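Local coordinates for histidinol dehydrogenase (Elizabethkingia anophelis NUHP1, PDB 6AN0), which catalyses the NAD-dependent oxidation of L-histidinol, probably through L-histidinaldehyde to L-histidine, in a zinc-containing active site at the end of histidine biosynthesis, at the interface of chains A and B. Numbering follows the deposited sequence. Chains: chain A/B, Histidinol dehydrogenase.

Contact 1: the interface of chains A and B. Residues chain A 111-114, 117, 407; chain B 96, 99-100, 367.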
loop_
_atom_site.group_PDB
_atom_site.type_symbol
_atom_site.label_atom_id
_atom_site.label_comp_id
_atom_site.label_asym_id
_atom_site.label_seq_id
_atom_site.Cartn_x
_atom_site.Cartn_y
_atom_site.Cartn_z
ATOM N N ILE A 111 -7.840 16.766 15.577
ATOM C CA ILE A 111 -7.993 15.988 16.799
ATOM C C ILE A 111 -7.151 16.653 17.877
ATOM O O ILE A 111 -5.938 16.822 17.704
ATOM C CB ILE A 111 -7.551 14.527 16.588
ATOM C CG1 ILE A 111 -8.251 13.910 15.368
ATOM C CG2 ILE A 111 -7.706 13.698 17.865
ATOM C CD1 ILE A 111 -9.761 13.914 15.438
ATOM N N GLU A 112 -7.770 17.006 18.999
ATOM C CA GLU A 112 -6.985 17.487 20.132
ATOM C C GLU A 112 -6.710 16.272 21.004
ATOM O O GLU A 112 -7.560 15.857 21.794
ATOM C CB GLU A 112 -7.708 18.590 20.905
ATOM C CG GLU A 112 -6.834 19.231 22.000
ATOM C CD GLU A 112 -7.553 20.312 22.793
ATOM O OE1 GLU A 112 -7.018 21.439 22.911
ATOM O OE2 GLU A 112 -8.649 20.023 23.299
ATOM N N THR A 113 -5.515 15.696 20.872
ATOM C CA THR A 113 -5.242 14.456 21.597
ATOM C C THR A 113 -5.112 14.707 23.086
ATOM O O THR A 113 -5.525 13.873 23.902
ATOM C CB THR A 113 -3.983 13.781 21.044
ATOM O OG1 THR A 113 -2.891 14.710 21.060
ATOM C CG2 THR A 113 -4.221 13.340 19.612
ATOM N N THR A 114 -4.546 15.846 23.450
ATOM C CA THR A 114 -4.425 16.285 24.825
ATOM C C THR A 114 -4.300 17.803 24.760
ATOM O O THR A 114 -4.100 18.370 23.684
ATOM C CB THR A 114 -3.238 15.600 25.517
ATOM O OG1 THR A 114 -3.233 15.918 26.914
ATOM C CG2 THR A 114 -1.931 16.030 24.892
ATOM N N VAL A 117 -2.326 20.072 22.002
ATOM C CA VAL A 117 -1.715 19.211 21.004
ATOM C C VAL A 117 -2.790 18.892 19.980
ATOM O O VAL A 117 -3.718 18.129 20.273
ATOM C CB VAL A 117 -1.147 17.924 21.615
ATOM C CG1 VAL A 117 -0.526 17.060 20.525
ATOM C CG2 VAL A 117 -0.142 18.250 22.734
ATOM N N ILE A 407 2.826 17.472 27.589
ATOM C CA ILE A 407 3.394 16.171 27.238
ATOM C C ILE A 407 4.910 16.135 27.373
ATOM O O ILE A 407 5.506 15.049 27.284
ATOM C CB ILE A 407 2.998 15.751 25.808
ATOM C CG1 ILE A 407 3.558 16.722 24.765
ATOM C CG2 ILE A 407 1.494 15.652 25.698
ATOM C CD1 ILE A 407 3.320 16.264 23.305
ATOM N N ASN B 96 -2.631 8.971 23.740
ATOM C CA ASN B 96 -2.661 9.930 22.640
ATOM C C ASN B 96 -2.611 9.235 21.292
ATOM O O ASN B 96 -3.333 9.618 20.364
ATOM C CB ASN B 96 -1.497 10.909 22.769
ATOM C CG ASN B 96 -1.692 11.886 23.899
ATOM O OD1 ASN B 96 -2.811 12.087 24.350
ATOM N ND2 ASN B 96 -0.604 12.495 24.368
ATOM N N LYS B 99 -6.009 7.648 20.722
ATOM C CA LYS B 99 -7.043 8.623 20.394
ATOM C C LYS B 99 -6.937 9.073 18.938
ATOM O O LYS B 99 -7.946 9.137 18.219
ATOM C CB LYS B 99 -6.947 9.807 21.354
ATOM C CG LYS B 99 -8.088 10.788 21.247
ATOM C CD LYS B 99 -8.092 11.779 22.410
ATOM C CE LYS B 99 -9.173 12.833 22.210
ATOM N NZ LYS B 99 -9.109 13.898 23.254
ATOM N N PHE B 100 -5.721 9.372 18.476
ATOM C CA PHE B 100 -5.569 9.871 17.112
ATOM C C PHE B 100 -5.849 8.787 16.077
ATOM O O PHE B 100 -6.477 9.059 15.045
ATOM C CB PHE B 100 -4.159 10.442 16.895
ATOM C CG PHE B 100 -3.942 11.000 15.504
ATOM C CD1 PHE B 100 -4.678 12.093 15.065
ATOM C CD2 PHE B 100 -3.002 10.440 14.645
ATOM C CE1 PHE B 100 -4.494 12.632 13.790
ATOM C CE2 PHE B 100 -2.800 10.975 13.362
ATOM C CZ PHE B 100 -3.545 12.075 12.934
ATOM N N SER B 367 2.724 12.730 20.770
ATOM C CA SER B 367 1.649 13.608 20.293
ATOM C C SER B 367 0.439 12.815 19.815
ATOM O O SER B 367 -0.705 13.273 19.958
ATOM C CB SER B 367 2.158 14.518 19.176
ATOM O OG SER B 367 2.353 13.792 17.971
HETATM O O HOH W 1 -4.938 11.698 25.775
HETATM O O HOH W 2 -1.173 13.715 27.352
#
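The hydroxyl OG1 of A:Thr113 donates to the backbone O of B:Ser367 at 2.8 Å, almost in line with that carbonyl (160° at O). With chi1 at 54°, OG1 sits between its own backbone N and carbonyl carbon, while the methyl CG2 turns to CB of B:Phe100 at 4.0 Å. Alongside, the extended B:Lys99 chain runs past A:Thr113, and its ammonium NZ donates to the backbone O of A:Glu112 at 2.9 Å, in the carbonyl plane. Water extends the polar contacts of this patch of the two-fold symmetric dimer interface. Water 1 joins the backbone O of A:Thr113 (2.9 Å) to the amide oxygen OD1 of B:Asn96 (2.6 Å), two acceptors that could not bond directly. Further out, A:Ile111 crosses the B:Phe100 side chain at about a right angle, CG1 lying 4.0 Å from ring atom CD1. Strand 111-114 of chain A is thus held against helix 84-102 of chain B, with the loop at B:Ser367 beside it. At the far end of the B:Asn96 amide, ND2 points to water 2, a long contact, and water 2 lies 3.0 Å from the hydroxyl OG1 of A:Thr114.

Contact 2: the interface of chains A and B. Residues chain A 258, 261-262, 265, 292, 295-297; chain B 421-423, 425.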
loop_
_atom_site.group_PDB
_atom_site.type_symbol
_atom_site.label_atom_id
_atom_site.label_comp_id
_atom_site.label_asym_id
_atom_site.label_seq_id
_atom_site.Cartn_x
_atom_site.Cartn_y
_atom_site.Cartn_z
ATOM N N ALA A 258 -24.456 -18.016 -15.698
ATOM C CA ALA A 258 -23.955 -16.918 -16.521
ATOM C C ALA A 258 -22.843 -16.149 -15.815
ATOM O O ALA A 258 -21.862 -15.736 -16.451
ATOM C CB ALA A 258 -25.107 -15.982 -16.897
ATOM N N LEU A 261 -19.685 -18.243 -15.992
ATOM C CA LEU A 261 -19.109 -18.239 -17.332
ATOM C C LEU A 261 -18.541 -16.875 -17.693
ATOM O O LEU A 261 -17.585 -16.795 -18.470
ATOM C CB LEU A 261 -20.152 -18.688 -18.350
ATOM C CG LEU A 261 -20.456 -20.189 -18.262
ATOM C CD1 LEU A 261 -21.648 -20.564 -19.108
ATOM C CD2 LEU A 261 -19.238 -20.993 -18.697
ATOM N N SER A 262 -19.096 -15.795 -17.133
ATOM C CA SER A 262 -18.529 -14.477 -17.396
ATOM C C SER A 262 -17.105 -14.381 -16.859
ATOM O O SER A 262 -16.223 -13.826 -17.523
ATOM C CB SER A 262 -19.422 -13.374 -16.810
ATOM O OG SER A 262 -19.395 -13.343 -15.394
ATOM N N GLU A 265 -14.578 -16.913 -19.031
ATOM C CA GLU A 265 -14.159 -16.525 -20.371
ATOM C C GLU A 265 -13.009 -15.523 -20.369
ATOM O O GLU A 265 -12.490 -15.209 -21.450
ATOM C CB GLU A 265 -15.348 -15.950 -21.149
ATOM C CG GLU A 265 -15.579 -14.471 -20.865
ATOM C CD GLU A 265 -16.687 -13.864 -21.714
ATOM O OE1 GLU A 265 -17.085 -14.479 -22.723
ATOM O OE2 GLU A 265 -17.162 -12.757 -21.364
ATOM N N GLN A 292 -25.231 -23.111 -21.573
ATOM C CA GLN A 292 -24.758 -21.784 -21.955
ATOM C C GLN A 292 -23.363 -21.825 -22.561
ATOM O O GLN A 292 -23.053 -21.020 -23.445
ATOM C CB GLN A 292 -24.768 -20.841 -20.746
ATOM C CG GLN A 292 -26.157 -20.505 -20.246
ATOM C CD GLN A 292 -26.124 -19.528 -19.089
ATOM O OE1 GLN A 292 -25.269 -18.645 -19.044
ATOM N NE2 GLN A 292 -27.049 -19.684 -18.145
ATOM N N GLN A 295 -22.761 -21.742 -26.369
ATOM C CA GLN A 295 -23.029 -20.530 -27.124
ATOM C C GLN A 295 -21.909 -19.497 -27.034
ATOM O O GLN A 295 -22.022 -18.432 -27.648
ATOM C CB GLN A 295 -24.348 -19.911 -26.648
ATOM C CG GLN A 295 -25.517 -20.888 -26.677
ATOM C CD GLN A 295 -25.793 -21.434 -28.071
ATOM O OE1 GLN A 295 -26.049 -20.678 -29.006
ATOM N NE2 GLN A 295 -25.743 -22.755 -28.212
ATOM N N LEU A 296 -20.832 -19.780 -26.300
ATOM C CA LEU A 296 -19.791 -18.779 -26.069
ATOM C C LEU A 296 -18.790 -18.792 -27.214
ATOM O O LEU A 296 -18.194 -19.842 -27.482
ATOM C CB LEU A 296 -19.059 -19.048 -24.766
ATOM C CG LEU A 296 -19.780 -18.909 -23.423
ATOM C CD1 LEU A 296 -18.748 -18.829 -22.310
ATOM C CD2 LEU A 296 -20.696 -17.710 -23.416
ATOM N N PRO A 297 -18.552 -17.670 -27.893
ATOM C CA PRO A 297 -17.430 -17.634 -28.842
ATOM C C PRO A 297 -16.108 -18.006 -28.191
ATOM O O PRO A 297 -15.259 -18.629 -28.840
ATOM C CB PRO A 297 -17.440 -16.179 -29.335
ATOM C CG PRO A 297 -18.830 -15.724 -29.133
ATOM C CD PRO A 297 -19.291 -16.397 -27.867
ATOM N N PHE B 421 -18.583 -12.009 -24.690
ATOM C CA PHE B 421 -19.992 -12.358 -24.852
ATOM C C PHE B 421 -20.620 -12.862 -23.554
ATOM O O PHE B 421 -21.798 -12.591 -23.289
ATOM C CB PHE B 421 -20.158 -13.407 -25.950
ATOM C CG PHE B 421 -21.560 -13.927 -26.065
ATOM C CD1 PHE B 421 -22.530 -13.193 -26.730
ATOM C CD2 PHE B 421 -21.918 -15.131 -25.478
ATOM C CE1 PHE B 421 -23.826 -13.659 -26.822
ATOM C CE2 PHE B 421 -23.212 -15.605 -25.571
ATOM C CZ PHE B 421 -24.167 -14.867 -26.243
ATOM N N ALA B 422 -19.876 -13.631 -22.751
ATOM C CA ALA B 422 -20.447 -14.098 -21.489
ATOM C C ALA B 422 -20.714 -12.941 -20.540
ATOM O O ALA B 422 -21.684 -12.985 -19.770
ATOM C CB ALA B 422 -19.536 -15.127 -20.821
ATOM N N HIS B 423 -19.865 -11.905 -20.574
ATOM C CA HIS B 423 -20.130 -10.703 -19.788
ATOM C C HIS B 423 -21.441 -10.059 -20.212
ATOM O O HIS B 423 -22.247 -9.647 -19.370
ATOM C CB HIS B 423 -18.979 -9.705 -19.937
ATOM C CG HIS B 423 -17.791 -10.007 -19.079
ATOM N ND1 HIS B 423 -16.963 -11.088 -19.305
ATOM C CD2 HIS B 423 -17.283 -9.361 -18.001
ATOM C CE1 HIS B 423 -15.995 -11.091 -18.405
ATOM N NE2 HIS B 423 -16.167 -10.056 -17.601
ATOM N N HIS B 425 -23.916 -11.621 -21.740
ATOM C CA HIS B 425 -25.031 -12.532 -21.488
ATOM C C HIS B 425 -25.456 -12.522 -20.022
ATOM O O HIS B 425 -26.636 -12.728 -19.727
ATOM C CB HIS B 425 -24.662 -13.952 -21.928
ATOM C CG HIS B 425 -25.828 -14.892 -21.973
ATOM N ND1 HIS B 425 -26.863 -14.755 -22.876
ATOM C CD2 HIS B 425 -26.131 -15.975 -21.218
ATOM C CE1 HIS B 425 -27.746 -15.719 -22.682
ATOM N NE2 HIS B 425 -27.326 -16.473 -21.683
HETATM O O HOH W 3 -22.641 -15.387 -19.179
#
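The first turn of helix 421-435 of chain B docks against chain A where helix 253-264 runs out into the loop at A:Glu265, and against the loop 295-297 that follows helix 279-293. The A:Glu265 carboxylate receives this helix start: CG lies between its backbone N and carbonyl carbon (chi1 84°), and the extended chain carries the carboxylate there. OE1 accepts a hydrogen bond from the backbone N of B:Ala422 at 2.9 Å, on its syn side and 31° out of the carboxylate plane. OE2 accepts two from B:His423, from the backbone N at 2.9 Å and the imidazole ND1 at 2.7 Å. The ND1 bond is nearly straight (173° at H) and uses the anti lone pair of OE2; ring and carboxylate are almost coplanar, whereas the backbone N comes from above the carboxylate plane. The carboxylate probably gains from the helix dipole. Beside it, the B:Ala422 methyl packs on CA of A:Ser262 at 3.6 Å. CD2 of A:Leu296 touches the edge of the B:Phe421 ring in plane, 3.5 Å from its CD2. Water 3 links the backbone O of A:Ala258 to that of B:Ala422. A:Glu265 probably helps to present B:His423, a predicted zinc and substrate ligand, to the active site of chain A.

Contact 3: the interface of chains A and B. Residues chain A 411, 415, 418, 420, 423; chain B 265-266, 361, 364-365.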
loop_
_atom_site.group_PDB
_atom_site.type_symbol
_atom_site.label_atom_id
_atom_site.label_comp_id
_atom_site.label_asym_id
_atom_site.label_seq_id
_atom_site.Cartn_x
_atom_site.Cartn_y
_atom_site.Cartn_z
ATOM N N ILE A 411 7.686 12.830 27.514
ATOM C CA ILE A 411 8.617 12.594 26.407
ATOM C C ILE A 411 10.050 12.488 26.923
ATOM O O ILE A 411 10.809 11.589 26.534
ATOM C CB ILE A 411 8.491 13.714 25.360
ATOM C CG1 ILE A 411 7.091 13.724 24.749
ATOM C CG2 ILE A 411 9.575 13.561 24.266
ATOM C CD1 ILE A 411 6.770 15.002 24.026
ATOM N N ALA A 415 12.494 9.385 26.254
ATOM C CA ALA A 415 13.759 9.581 25.551
ATOM C C ALA A 415 14.932 9.108 26.404
ATOM O O ALA A 415 15.852 8.462 25.895
ATOM C CB ALA A 415 13.923 11.052 25.169
ATOM N N GLU A 418 15.104 5.383 26.184
ATOM C CA GLU A 418 15.688 4.983 24.909
ATOM C C GLU A 418 17.123 5.475 24.741
ATOM O O GLU A 418 17.709 5.273 23.670
ATOM C CB GLU A 418 14.817 5.482 23.743
ATOM C CG GLU A 418 13.402 4.859 23.714
ATOM C CD GLU A 418 12.669 5.040 22.382
ATOM O OE1 GLU A 418 13.060 5.923 21.588
ATOM O OE2 GLU A 418 11.697 4.288 22.123
ATOM N N LEU A 420 18.345 8.482 24.336
ATOM C CA LEU A 420 18.407 9.447 23.233
ATOM C C LEU A 420 18.408 10.857 23.826
ATOM O O LEU A 420 17.374 11.523 23.897
ATOM C CB LEU A 420 17.264 9.241 22.265
ATOM C CG LEU A 420 17.325 7.927 21.474
ATOM C CD1 LEU A 420 16.127 7.781 20.532
ATOM C CD2 LEU A 420 18.627 7.835 20.695
ATOM N N HIS A 423 17.055 13.847 21.841
ATOM C CA HIS A 423 15.595 13.838 21.833
ATOM C C HIS A 423 15.044 14.481 23.096
ATOM O O HIS A 423 14.100 15.278 23.042
ATOM C CB HIS A 423 15.072 12.405 21.698
ATOM C CG HIS A 423 15.086 11.876 20.299
ATOM N ND1 HIS A 423 16.253 11.579 19.625
ATOM C CD2 HIS A 423 14.073 11.580 19.448
ATOM C CE1 HIS A 423 15.957 11.117 18.422
ATOM N NE2 HIS A 423 14.641 11.110 18.289
ATOM N N GLU B 265 21.349 12.233 15.978
ATOM C CA GLU B 265 21.828 11.224 16.914
ATOM C C GLU B 265 21.222 9.847 16.667
ATOM O O GLU B 265 21.642 8.884 17.324
ATOM C CB GLU B 265 21.547 11.665 18.354
ATOM C CG GLU B 265 20.135 11.322 18.811
ATOM C CD GLU B 265 19.880 11.657 20.275
ATOM O OE1 GLU B 265 20.852 11.875 21.025
ATOM O OE2 GLU B 265 18.692 11.700 20.674
ATOM N N HIS B 266 20.258 9.721 15.748
ATOM C CA HIS B 266 19.654 8.414 15.488
ATOM C C HIS B 266 20.657 7.427 14.905
ATOM O O HIS B 266 20.645 6.243 15.256
ATOM C CB HIS B 266 18.466 8.550 14.536
ATOM C CG HIS B 266 17.147 8.596 15.232
ATOM N ND1 HIS B 266 16.683 7.560 16.015
ATOM C CD2 HIS B 266 16.190 9.554 15.265
ATOM C CE1 HIS B 266 15.493 7.876 16.497
ATOM N NE2 HIS B 266 15.171 9.081 16.056
ATOM N N SER B 361 10.654 15.284 18.525
ATOM C CA SER B 361 10.590 14.329 19.631
ATOM C C SER B 361 9.160 14.084 20.087
ATOM O O SER B 361 8.815 12.962 20.471
ATOM C CB SER B 361 11.433 14.822 20.811
ATOM O OG SER B 361 12.786 14.913 20.435
ATOM N N ASP B 364 7.719 11.698 17.692
ATOM C CA ASP B 364 8.390 10.418 17.899
ATOM C C ASP B 364 7.752 9.628 19.032
ATOM O O ASP B 364 7.693 8.395 18.977
ATOM C CB ASP B 364 9.874 10.629 18.212
ATOM C CG ASP B 364 10.684 11.022 16.997
ATOM O OD1 ASP B 364 10.170 10.905 15.857
ATOM O OD2 ASP B 364 11.834 11.469 17.199
ATOM N N TYR B 365 7.290 10.316 20.080
ATOM C CA TYR B 365 6.919 9.642 21.317
ATOM C C TYR B 365 5.446 9.755 21.675
ATOM O O TYR B 365 4.827 8.738 22.013
ATOM C CB TYR B 365 7.754 10.176 22.490
ATOM C CG TYR B 365 9.183 9.703 22.474
ATOM C CD1 TYR B 365 9.499 8.384 22.781
ATOM C CD2 TYR B 365 10.217 10.574 22.154
ATOM C CE1 TYR B 365 10.810 7.946 22.771
ATOM C CE2 TYR B 365 11.527 10.148 22.142
ATOM C CZ TYR B 365 11.818 8.833 22.441
ATOM O OH TYR B 365 13.128 8.412 22.421
#
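The CE1–NE2 edge of the A:His423 imidazole points at the face of the B:His266 ring, the planes 84° apart. CD2 of B:His266 and the carboxylate OD2 of B:Asp364 lie in the A:His423 ring plane, at its edge, while CD1 of A:Leu420, from the same chain, lies above one face, offset toward the rim. A:His423 CG is anti to its carbonyl carbon, beside the backbone N, so that ring ND1 and backbone N both face B:Glu265. A:His423 NE2 comes within 3.1 Å of B:His266 NE2 and 3.0 Å of B:Asp364 OD2. B:His266 and B:Asp364 bind the zinc ion; the convergence suggests that A:His423 NE2, a predicted ligand, completes the site from the other chain. The B:Ser361 hydroxyl OG donates to the backbone O of A:His423 at 2.9 Å, well off the C=O direction (107°). A third ring, B:Tyr365, reaches tip to tip toward A:Glu418: the phenol OH donates to OE1 at 2.6 Å, from 48° above the carboxylate plane, and probably helps to place this predicted substrate ligand. A:Ile411 CG2 flanks the ring, 3.7 Å from CD2. Helix 401-417 of chain A, the linker with A:Glu418 and A:Leu420, and the start of helix 421-435 pack against helix 360-365 of chain B and the loop at B:His266.

Contacts 1 and 3 are neighbours, C-alpha centres about 18 Å apart, sharing helix 401-417 of chain A; B:Ser367 of contact 1 follows closely after B:Tyr365 of contact 3. Contact 2 lies about 55 Å from contact 1 and 61 Å from contact 3, at the other end of the dimer. It partly overlaps the twin of contact 3: the Glu265–His423 pair recurs with the chains exchanged, while the surrounding residues differ. The centre of contact 2 is about 16 Å from A:Glu330, a predicted catalytic residue; contact 3 lies by the zinc ligands of chain B. The exchanged C-terminal helices probably tie dimer formation to completion of two active sites.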